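Local atomic coordinates of uncharacterized protein (Exiguobacterium sibiricum, PDB entry 3B77), a protein that is of unknown function but contains a bacterial pleckstrin-homology domain and a helical region that probably serves oligomerisation. Residues Phe43-Leu48 and Gln180-Ser185; Arg74-Glu79 and Asp113-Leu118; Leu119-Lys124 and Ser185-Tyr190. All coordinates share one frame; numbering follows the deposited sequence.

Contact 1 (Phe43-Leu48 and Gln180-Ser185); sequences FTNLAL and QKDFGS
Asn45 holds its CG between the backbone N and the carbonyl carbon (chi1 55°), while Asp182 swings its CG anti to the backbone N (chi1 -160°), and this brings amide and carboxylate together. The two groups do not lie flat against each other: their planes are 62° apart, and the bond from Asn45 ND2 to Asp182 OD2, 3.3 Å long, is weak. The other carboxylate oxygen has a stronger bond: Asp182 OD1 accepts from Gly184 N at 2.8 Å, nearly along the C-O axis, and this same oxygen sits beside Asn45 CB. The amide's other branch is held too, since Asn45 OD1 accepts from Lys29 N.

The firmer tie across the contact is made by backbone: Phe183 N donates to Asn45 O over 3.0 Å, in the plane of the carbonyl. Next door, a water donates to both Leu46 O and Lys181 O, bridging the two segments. Gly184 CA lies 3.6 Å from Asn45 CB, a close backbone-to-side-chain approach. Lys181 NZ turns outward to a salt bridge with Glu127 of the second subunit.

The carboxylate-to-Gly184 bond makes an Asx turn leading into helix 184-191, with Phe183 at the N-cap; docked against it is the two-residue turn of a beta hairpin, formed by strands 39-44 and 47-52 of the PH domain.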
loop_
_atom_site.group_PDB
_atom_site.type_symbol
_atom_site.label_atom_id
_atom_site.label_comp_id
_atom_site.label_asym_id
_atom_site.label_seq_id
_atom_site.Cartn_x
_atom_site.Cartn_y
_atom_site.Cartn_z
ATOM N N PHE A 43 27.013 30.846 -43.582
ATOM C CA PHE A 43 25.750 30.850 -42.847
ATOM C C PHE A 43 24.591 30.787 -43.828
ATOM O O PHE A 43 24.362 31.724 -44.570
ATOM C CB PHE A 43 25.618 32.105 -41.995
ATOM C CG PHE A 43 26.658 32.221 -40.912
ATOM C CD1 PHE A 43 27.904 32.764 -41.189
ATOM C CD2 PHE A 43 26.385 31.794 -39.631
ATOM C CE1 PHE A 43 28.863 32.888 -40.186
ATOM C CE2 PHE A 43 27.305 31.911 -38.637
ATOM C CZ PHE A 43 28.560 32.458 -38.903
ATOM N N THR A 44 23.865 29.672 -43.807
ATOM C CA THR A 44 22.718 29.459 -44.692
ATOM C C THR A 44 21.440 29.476 -43.862
ATOM O O THR A 44 21.495 29.611 -42.619
ATOM C CB THR A 44 22.783 28.088 -45.437
ATOM O OG1 THR A 44 22.323 27.043 -44.576
ATOM C CG2 THR A 44 24.195 27.770 -45.924
ATOM N N ASN A 45 20.301 29.342 -44.556
ATOM C CA ASN A 45 19.006 29.266 -43.899
ATOM C C ASN A 45 18.843 28.015 -43.055
ATOM O O ASN A 45 18.077 28.013 -42.108
ATOM C CB ASN A 45 17.855 29.354 -44.905
ATOM C CG ASN A 45 17.954 28.332 -45.990
ATOM O OD1 ASN A 45 19.036 28.048 -46.484
ATOM N ND2 ASN A 45 16.837 27.775 -46.374
ATOM N N LEU A 46 19.588 26.965 -43.375
ATOM C CA LEU A 46 19.479 25.707 -42.667
ATOM C C LEU A 46 20.613 25.393 -41.710
ATOM O O LEU A 46 20.395 24.642 -40.752
ATOM C CB LEU A 46 19.388 24.558 -43.664
ATOM C CG LEU A 46 18.336 24.653 -44.759
ATOM C CD1 LEU A 46 18.618 23.566 -45.809
ATOM C CD2 LEU A 46 16.858 24.601 -44.251
ATOM N N ALA A 47 21.814 25.919 -41.958
ATOM C CA ALA A 47 23.003 25.495 -41.202
ATOM C C ALA A 47 24.183 26.436 -41.304
ATOM O O ALA A 47 24.187 27.370 -42.133
ATOM C CB ALA A 47 23.472 24.120 -41.683
ATOM N N LEU A 48 25.166 26.177 -40.416
ATOM C CA LEU A 48 26.526 26.728 -40.509
ATOM C C LEU A 48 27.423 25.645 -41.203
ATOM O O LEU A 48 27.619 24.521 -40.705
ATOM C CB LEU A 48 27.115 27.113 -39.135
ATOM C CG LEU A 48 28.624 27.440 -39.107
ATOM C CD1 LEU A 48 28.984 28.659 -39.981
ATOM C CD2 LEU A 48 29.144 27.607 -37.654
ATOM N N GLN A 180 12.309 24.248 -35.356
ATOM C CA GLN A 180 12.236 24.638 -36.759
ATOM C C GLN A 180 13.579 24.494 -37.486
ATOM O O GLN A 180 14.659 24.624 -36.901
ATOM C CB GLN A 180 11.607 26.017 -36.920
ATOM C CG GLN A 180 12.482 27.223 -36.796
ATOM C CD GLN A 180 11.657 28.552 -36.901
ATOM O OE1 GLN A 180 10.608 28.717 -36.239
ATOM N NE2 GLN A 180 12.138 29.493 -37.725
ATOM N N LYS A 181 13.498 24.177 -38.765
ATOM C CA LYS A 181 14.691 23.910 -39.559
ATOM C C LYS A 181 15.259 25.157 -40.225
ATOM O O LYS A 181 16.476 25.346 -40.274
ATOM C CB LYS A 181 14.369 22.835 -40.618
ATOM C CG LYS A 181 14.457 21.439 -40.039
ATOM C CD LYS A 181 13.702 20.381 -40.816
ATOM C CE LYS A 181 14.259 18.960 -40.467
ATOM N NZ LYS A 181 14.757 18.819 -39.030
ATOM N N ASP A 182 14.346 26.002 -40.693
ATOM C CA ASP A 182 14.660 27.140 -41.517
ATOM C C ASP A 182 14.573 28.489 -40.770
ATOM O O ASP A 182 13.566 28.823 -40.147
ATOM C CB ASP A 182 13.691 27.132 -42.704
ATOM C CG ASP A 182 14.168 27.934 -43.846
ATOM O OD1 ASP A 182 14.867 28.938 -43.652
ATOM O OD2 ASP A 182 13.827 27.558 -44.964
ATOM N N PHE A 183 15.640 29.268 -40.900
ATOM C CA PHE A 183 15.789 30.551 -40.257
ATOM C C PHE A 183 16.221 31.576 -41.291
ATOM O O PHE A 183 16.903 32.561 -40.964
ATOM C CB PHE A 183 16.841 30.437 -39.149
ATOM C CG PHE A 183 16.361 29.687 -37.924
ATOM C CD1 PHE A 183 15.651 30.337 -36.937
ATOM C CD2 PHE A 183 16.644 28.335 -37.758
ATOM C CE1 PHE A 183 15.215 29.662 -35.842
ATOM C CE2 PHE A 183 16.222 27.660 -36.632
ATOM C CZ PHE A 183 15.507 28.326 -35.679
ATOM N N GLY A 184 15.833 31.351 -42.543
ATOM C CA GLY A 184 16.161 32.291 -43.599
ATOM C C GLY A 184 15.601 33.680 -43.324
ATOM O O GLY A 184 16.297 34.681 -43.487
ATOM N N SER A 185 14.358 33.735 -42.866
ATOM C CA SER A 185 13.673 34.997 -42.636
ATOM C C SER A 185 14.389 35.820 -41.589
ATOM O O SER A 185 14.313 37.044 -41.595
ATOM C CB SER A 185 12.222 34.765 -42.234
ATOM O OG SER A 185 12.124 33.866 -41.149
HETATM O O HOH W 1 18.267 23.414 -39.629
#

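Contact 2 (Arg74-Glu79 and Asp113-Leu118); sequences RHVMFE and DLYKAL
Leu118, which packs on Val76, is tied into its helix by a backbone bond of 2.9 Å from Leu118 N to Leu114 O. No hydrogen bond crosses from strand to helix here; the contact is apolar and buried. Tyr115 carries most of it. Its CG stands anti to the backbone N (chi1 172°), and the ring extends from there toward the strand. Phe78 CB sits over one face of the Tyr115 ring, 3.8 Å from its centroid and displaced toward the rim, in a CH-pi contact. The two aromatic rings themselves meet obliquely, with planes at 33°.

The PH fold packs two antiparallel sheets at a steep angle, with one end closed by the C-terminal helix; here strand 74-79 of the second sheet packs on helix 113-118, nearly antiparallel to it, their axes 8.5 Å apart at the closest. Val76 splits its methyls between two helix residues one turn apart, Tyr115 and Leu118. Val76 CG1 reaches Tyr115 CD1 at 3.7 Å, whereas CG2 lies 4.0 Å from Leu118 CB and also touches the Leu118 carbonyl. An alanine in place of Tyr115 would probably leave Phe78 CB without the ring face beneath it and open a gap beside Val76 CG1. The backbone of Met77, a selenomethionine, also borders the tyrosine, with its carbonyl C 3.7 Å from Tyr115 CE1. Leu63 of the third subunit packs on both Phe78 and Tyr115, and Phe78 and Glu79 pair with a strand of that subunit, carrying the sheet across the interface.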
loop_
_atom_site.group_PDB
_atom_site.type_symbol
_atom_site.label_atom_id
_atom_site.label_comp_id
_atom_site.label_asym_id
_atom_site.label_seq_id
_atom_site.Cartn_x
_atom_site.Cartn_y
_atom_site.Cartn_z
ATOM N N ARG A 74 23.718 29.686 -29.205
ATOM C CA ARG A 74 23.642 30.212 -27.858
ATOM C C ARG A 74 24.847 31.102 -27.598
ATOM O O ARG A 74 25.877 30.983 -28.258
ATOM C CB ARG A 74 23.685 29.077 -26.842
ATOM C CG ARG A 74 22.564 28.100 -26.905
ATOM C CD ARG A 74 22.761 27.009 -25.845
ATOM N NE ARG A 74 21.698 25.989 -25.904
ATOM C CZ ARG A 74 21.756 24.810 -26.541
ATOM N NH1 ARG A 74 22.849 24.413 -27.213
ATOM N NH2 ARG A 74 20.686 24.014 -26.518
ATOM N N HIS A 75 24.698 31.982 -26.614
ATOM C CA HIS A 75 25.763 32.845 -26.154
ATOM C C HIS A 75 26.388 33.671 -27.252
ATOM O O HIS A 75 27.615 33.724 -27.375
ATOM C CB HIS A 75 26.814 32.020 -25.414
ATOM C CG HIS A 75 26.235 31.177 -24.331
ATOM N ND1 HIS A 75 25.697 31.718 -23.187
ATOM C CD2 HIS A 75 26.089 29.837 -24.220
ATOM C CE1 HIS A 75 25.247 30.747 -22.411
ATOM N NE2 HIS A 75 25.470 29.593 -23.017
ATOM N N VAL A 76 25.527 34.336 -28.021
ATOM C CA VAL A 76 25.967 35.198 -29.098
ATOM C C VAL A 76 26.582 36.477 -28.521
ATOM O O VAL A 76 25.915 37.220 -27.800
ATOM C CB VAL A 76 24.814 35.528 -30.050
ATOM C CG1 VAL A 76 25.282 36.471 -31.167
ATOM C CG2 VAL A 76 24.247 34.233 -30.633
HETATM N N MSE A 77 27.863 36.700 -28.840
HETATM C CA MSE A 77 28.627 37.862 -28.390
HETATM C C MSE A 77 29.245 38.672 -29.542
HETATM O O MSE A 77 29.417 38.184 -30.660
HETATM C CB MSE A 77 29.783 37.412 -27.505
HETATM C CG MSE A 77 29.400 36.594 -26.308
HETATM SE SE MSE A 77 28.495 37.668 -24.927
HETATM C CE MSE A 77 28.015 36.026 -23.594
ATOM N N PHE A 78 29.619 39.906 -29.232
ATOM C CA PHE A 78 30.285 40.771 -30.196
ATOM C C PHE A 78 31.303 41.646 -29.507
ATOM O O PHE A 78 31.141 41.996 -28.344
ATOM C CB PHE A 78 29.282 41.642 -30.954
ATOM C CG PHE A 78 29.878 42.349 -32.113
ATOM C CD1 PHE A 78 30.503 41.638 -33.109
ATOM C CD2 PHE A 78 29.837 43.726 -32.206
ATOM C CE1 PHE A 78 31.079 42.286 -34.164
ATOM C CE2 PHE A 78 30.402 44.373 -33.277
ATOM C CZ PHE A 78 31.016 43.661 -34.249
ATOM N N GLU A 79 32.360 41.975 -30.229
ATOM C CA GLU A 79 33.441 42.759 -29.684
ATOM C C GLU A 79 33.935 43.697 -30.783
ATOM O O GLU A 79 34.264 43.241 -31.878
ATOM C CB GLU A 79 34.538 41.809 -29.210
ATOM C CG GLU A 79 35.685 42.448 -28.419
ATOM C CD GLU A 79 36.597 41.399 -27.779
ATOM O OE1 GLU A 79 36.113 40.657 -26.886
ATOM O OE2 GLU A 79 37.787 41.319 -28.184
ATOM N N ASP A 113 25.259 43.111 -38.498
ATOM C CA ASP A 113 24.002 42.515 -38.950
ATOM C C ASP A 113 23.944 41.012 -38.655
ATOM O O ASP A 113 22.883 40.480 -38.384
ATOM C CB ASP A 113 23.758 42.759 -40.452
ATOM C CG ASP A 113 23.486 44.229 -40.787
ATOM O OD1 ASP A 113 23.205 45.037 -39.845
ATOM O OD2 ASP A 113 23.535 44.552 -42.015
ATOM N N LEU A 114 25.077 40.331 -38.747
ATOM C CA LEU A 114 25.134 38.921 -38.414
ATOM C C LEU A 114 24.894 38.727 -36.909
ATOM O O LEU A 114 24.149 37.846 -36.487
ATOM C CB LEU A 114 26.486 38.336 -38.809
ATOM C CG LEU A 114 26.693 36.824 -38.605
ATOM C CD1 LEU A 114 25.699 36.019 -39.409
ATOM C CD2 LEU A 114 28.103 36.446 -38.977
ATOM N N TYR A 115 25.535 39.565 -36.111
ATOM C CA TYR A 115 25.351 39.559 -34.677
ATOM C C TYR A 115 23.866 39.593 -34.366
ATOM O O TYR A 115 23.383 38.748 -33.622
ATOM C CB TYR A 115 26.053 40.759 -34.048
ATOM C CG TYR A 115 25.773 40.953 -32.584
ATOM C CD1 TYR A 115 26.172 40.007 -31.653
ATOM C CD2 TYR A 115 25.129 42.098 -32.124
ATOM C CE1 TYR A 115 25.948 40.192 -30.304
ATOM C CE2 TYR A 115 24.885 42.293 -30.767
ATOM C CZ TYR A 115 25.291 41.341 -29.853
ATOM O OH TYR A 115 25.045 41.523 -28.499
ATOM N N LYS A 116 23.139 40.534 -34.967
ATOM C CA LYS A 116 21.703 40.645 -34.724
ATOM C C LYS A 116 20.960 39.392 -35.127
ATOM O O LYS A 116 20.135 38.919 -34.373
ATOM C CB LYS A 116 21.099 41.853 -35.445
ATOM C CG LYS A 116 21.558 43.243 -34.945
ATOM C CD LYS A 116 20.760 44.336 -35.699
ATOM C CE LYS A 116 21.313 45.739 -35.583
ATOM N NZ LYS A 116 20.405 46.752 -36.284
ATOM N N ALA A 117 21.258 38.868 -36.311
ATOM C CA ALA A 117 20.597 37.652 -36.852
ATOM C C ALA A 117 20.751 36.448 -35.928
ATOM O O ALA A 117 19.763 35.813 -35.557
ATOM C CB ALA A 117 21.146 37.301 -38.261
ATOM N N LEU A 118 21.995 36.156 -35.555
ATOM C CA LEU A 118 22.308 35.032 -34.667
ATOM C C LEU A 118 21.623 35.160 -33.298
ATOM O O LEU A 118 21.087 34.180 -32.749
ATOM C CB LEU A 118 23.822 34.911 -34.502
ATOM C CG LEU A 118 24.570 34.461 -35.761
ATOM C CD1 LEU A 118 26.080 34.332 -35.485
ATOM C CD2 LEU A 118 23.962 33.131 -36.271
#

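Contact 3 (Leu119-Lys124 and Ser185-Tyr190); sequences LAIAEK and SFYEKY
Ala120 and Phe186 meet where two helices pack at 145° to one another, roughly antiparallel: the long helix 108-146, whose first part is the C-terminal helix of the PH fold, and the short helix 184-191 near the end of the chain. The axes of the two segments approach to 10.1 Å, and the contact between them is made mainly by side chains, without any hydrogen bond across.

The tight part centres on Ala120 and Ile121. Ala120 CB fits between two aromatic residues, lying in the plane of the Phe186 ring at its edge, 3.8 Å from CD2, and 3.7 Å from Tyr190 CE2. Ile121 works on two partners: its CG1 touches Phe186 CB at 4.0 Å, and its CD1 reaches the end of Tyr187, where the side chains cross at about a right angle. With CG1 placed anti to the carbonyl carbon (chi1 -64°) and CD1 extended beyond it, the isoleucine reaches the phenol buried on that side. Tyr187 OH has its hydrogen bond with Tyr68 OH, so the hydroxyl is satisfied although Ile121 CD1 lies against it.

The side toward solvent is looser. Lys124 is an exposed residue, and it contributes the aliphatic part of its chain alone, crossing the far end of the Phe186 ring at about a right angle. Gln180 and Phe183 touch both Lys124 and Phe186 there. Tyr190, the second ring beside Ala120 CB, makes a weak hydrogen bond through its OH to Asp26 of the third subunit. The bend at chi2 (73°) brings Lys124 CD to 4.0 Å from Phe186 CZ; Lys124 CG is 3.9 Å from the same atom.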
loop_
_atom_site.group_PDB
_atom_site.type_symbol
_atom_site.label_atom_id
_atom_site.label_comp_id
_atom_site.label_asym_id
_atom_site.label_seq_id
_atom_site.Cartn_x
_atom_site.Cartn_y
_atom_site.Cartn_z
ATOM N N LEU A 119 21.611 36.378 -32.772
ATOM C CA LEU A 119 20.958 36.713 -31.499
ATOM C C LEU A 119 19.443 36.379 -31.575
ATOM O O LEU A 119 18.858 35.808 -30.663
ATOM C CB LEU A 119 21.191 38.208 -31.254
ATOM C CG LEU A 119 21.456 38.906 -29.927
ATOM C CD1 LEU A 119 22.549 38.254 -29.085
ATOM C CD2 LEU A 119 21.858 40.363 -30.275
ATOM N N ALA A 120 18.831 36.716 -32.698
ATOM C CA ALA A 120 17.427 36.460 -32.941
ATOM C C ALA A 120 17.165 34.962 -33.086
ATOM O O ALA A 120 16.174 34.445 -32.566
ATOM C CB ALA A 120 16.996 37.204 -34.190
ATOM N N ILE A 121 18.059 34.261 -33.776
ATOM C CA ILE A 121 17.938 32.793 -33.928
ATOM C C ILE A 121 18.039 32.116 -32.560
ATOM O O ILE A 121 17.194 31.311 -32.212
ATOM C CB ILE A 121 19.025 32.214 -34.895
ATOM C CG1 ILE A 121 18.833 32.759 -36.316
ATOM C CG2 ILE A 121 18.984 30.672 -34.927
ATOM C CD1 ILE A 121 19.975 32.392 -37.254
ATOM N N ALA A 122 19.080 32.447 -31.789
ATOM C CA ALA A 122 19.253 31.871 -30.449
ATOM C C ALA A 122 17.977 32.032 -29.626
ATOM O O ALA A 122 17.558 31.115 -28.919
ATOM C CB ALA A 122 20.429 32.528 -29.722
ATOM N N GLU A 123 17.364 33.204 -29.702
ATOM C CA GLU A 123 16.183 33.447 -28.901
ATOM C C GLU A 123 14.997 32.580 -29.336
ATOM O O GLU A 123 14.305 31.998 -28.510
ATOM C CB GLU A 123 15.799 34.937 -28.877
ATOM C CG GLU A 123 14.476 35.166 -28.132
ATOM C CD GLU A 123 14.251 36.585 -27.634
ATOM O OE1 GLU A 123 15.201 37.414 -27.671
ATOM O OE2 GLU A 123 13.104 36.859 -27.183
ATOM N N LYS A 124 14.759 32.500 -30.629
ATOM C CA LYS A 124 13.639 31.717 -31.160
ATOM C C LYS A 124 13.782 30.268 -30.745
ATOM O O LYS A 124 12.786 29.627 -30.389
ATOM C CB LYS A 124 13.634 31.797 -32.679
ATOM C CG LYS A 124 12.485 31.094 -33.365
ATOM C CD LYS A 124 11.191 31.834 -33.190
ATOM C CE LYS A 124 10.114 31.262 -34.098
ATOM N NZ LYS A 124 8.789 31.862 -33.824
ATOM N N SER A 185 14.358 33.735 -42.866
ATOM C CA SER A 185 13.673 34.997 -42.636
ATOM C C SER A 185 14.389 35.820 -41.589
ATOM O O SER A 185 14.313 37.044 -41.595
ATOM C CB SER A 185 12.222 34.765 -42.234
ATOM O OG SER A 185 12.124 33.866 -41.149
ATOM N N PHE A 186 15.114 35.156 -40.705
ATOM C CA PHE A 186 15.896 35.870 -39.712
ATOM C C PHE A 186 17.121 36.581 -40.314
ATOM O O PHE A 186 17.459 37.674 -39.893
ATOM C CB PHE A 186 16.317 34.934 -38.582
ATOM C CG PHE A 186 15.180 34.486 -37.738
ATOM C CD1 PHE A 186 14.317 33.518 -38.181
ATOM C CD2 PHE A 186 14.954 35.051 -36.512
ATOM C CE1 PHE A 186 13.262 33.123 -37.400
ATOM C CE2 PHE A 186 13.898 34.647 -35.741
ATOM C CZ PHE A 186 13.057 33.695 -36.185
ATOM N N TYR A 187 17.794 35.954 -41.269
ATOM C CA TYR A 187 18.887 36.614 -41.972
ATOM C C TYR A 187 18.320 37.650 -42.934
ATOM O O TYR A 187 18.867 38.725 -43.099
ATOM C CB TYR A 187 19.717 35.612 -42.749
ATOM C CG TYR A 187 20.526 34.681 -41.893
ATOM C CD1 TYR A 187 21.634 35.149 -41.208
ATOM C CD2 TYR A 187 20.207 33.344 -41.782
ATOM C CE1 TYR A 187 22.390 34.325 -40.414
ATOM C CE2 TYR A 187 20.976 32.496 -40.991
ATOM C CZ TYR A 187 22.068 32.994 -40.300
ATOM O OH TYR A 187 22.854 32.184 -39.473
ATOM N N GLU A 188 17.210 37.317 -43.571
ATOM C CA GLU A 188 16.537 38.224 -44.497
ATOM C C GLU A 188 16.189 39.528 -43.802
ATOM O O GLU A 188 16.354 40.588 -44.376
ATOM C CB GLU A 188 15.263 37.557 -45.031
ATOM C CG GLU A 188 14.960 37.807 -46.504
ATOM C CD GLU A 188 14.307 36.579 -47.186
ATOM O OE1 GLU A 188 13.689 35.719 -46.493
ATOM O OE2 GLU A 188 14.442 36.467 -48.423
ATOM N N LYS A 189 15.729 39.442 -42.560
ATOM C CA LYS A 189 15.282 40.608 -41.797
ATOM C C LYS A 189 16.401 41.575 -41.428
ATOM O O LYS A 189 16.203 42.791 -41.459
ATOM C CB LYS A 189 14.594 40.129 -40.527
ATOM C CG LYS A 189 13.950 41.193 -39.634
ATOM C CD LYS A 189 13.480 40.511 -38.373
ATOM C CE LYS A 189 12.531 41.315 -37.559
ATOM N NZ LYS A 189 11.116 40.977 -37.856
ATOM N N TYR A 190 17.569 41.029 -41.098
ATOM C CA TYR A 190 18.698 41.828 -40.622
ATOM C C TYR A 190 19.825 42.066 -41.619
ATOM O O TYR A 190 20.593 43.004 -41.437
ATOM C CB TYR A 190 19.310 41.205 -39.366
ATOM C CG TYR A 190 18.384 41.190 -38.179
ATOM C CD1 TYR A 190 18.046 42.379 -37.520
ATOM C CD2 TYR A 190 17.852 39.995 -37.699
ATOM C CE1 TYR A 190 17.198 42.381 -36.438
ATOM C CE2 TYR A 190 17.005 39.988 -36.621
ATOM C CZ TYR A 190 16.686 41.193 -35.986
ATOM O OH TYR A 190 15.847 41.214 -34.900
#

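Overall arrangement
Tyr187 joins all three contacts. Tyr187 OH lies 3.6 Å from Phe43 CD2 of contact 1 and 3.5 Å from Leu118 CD2 of contact 2, while the residue itself belongs to contact 3. Contacts 1 and 3 share helix 184-191, with centres about 9 Å apart; contacts 2 and 3 share helix 108-146, with centres about 10 Å apart. Contacts 1 and 2 are more distant, about 15 Å between centres, yet Phe43 CE1 still touches Leu114 CD2 at 3.8 Å. Helix 108-146 thus packs between strand 73-79 and the returning C-terminal helix, whose start contact 1 pins to a hairpin. Contacts 2 and 3 also both touch the third subunit.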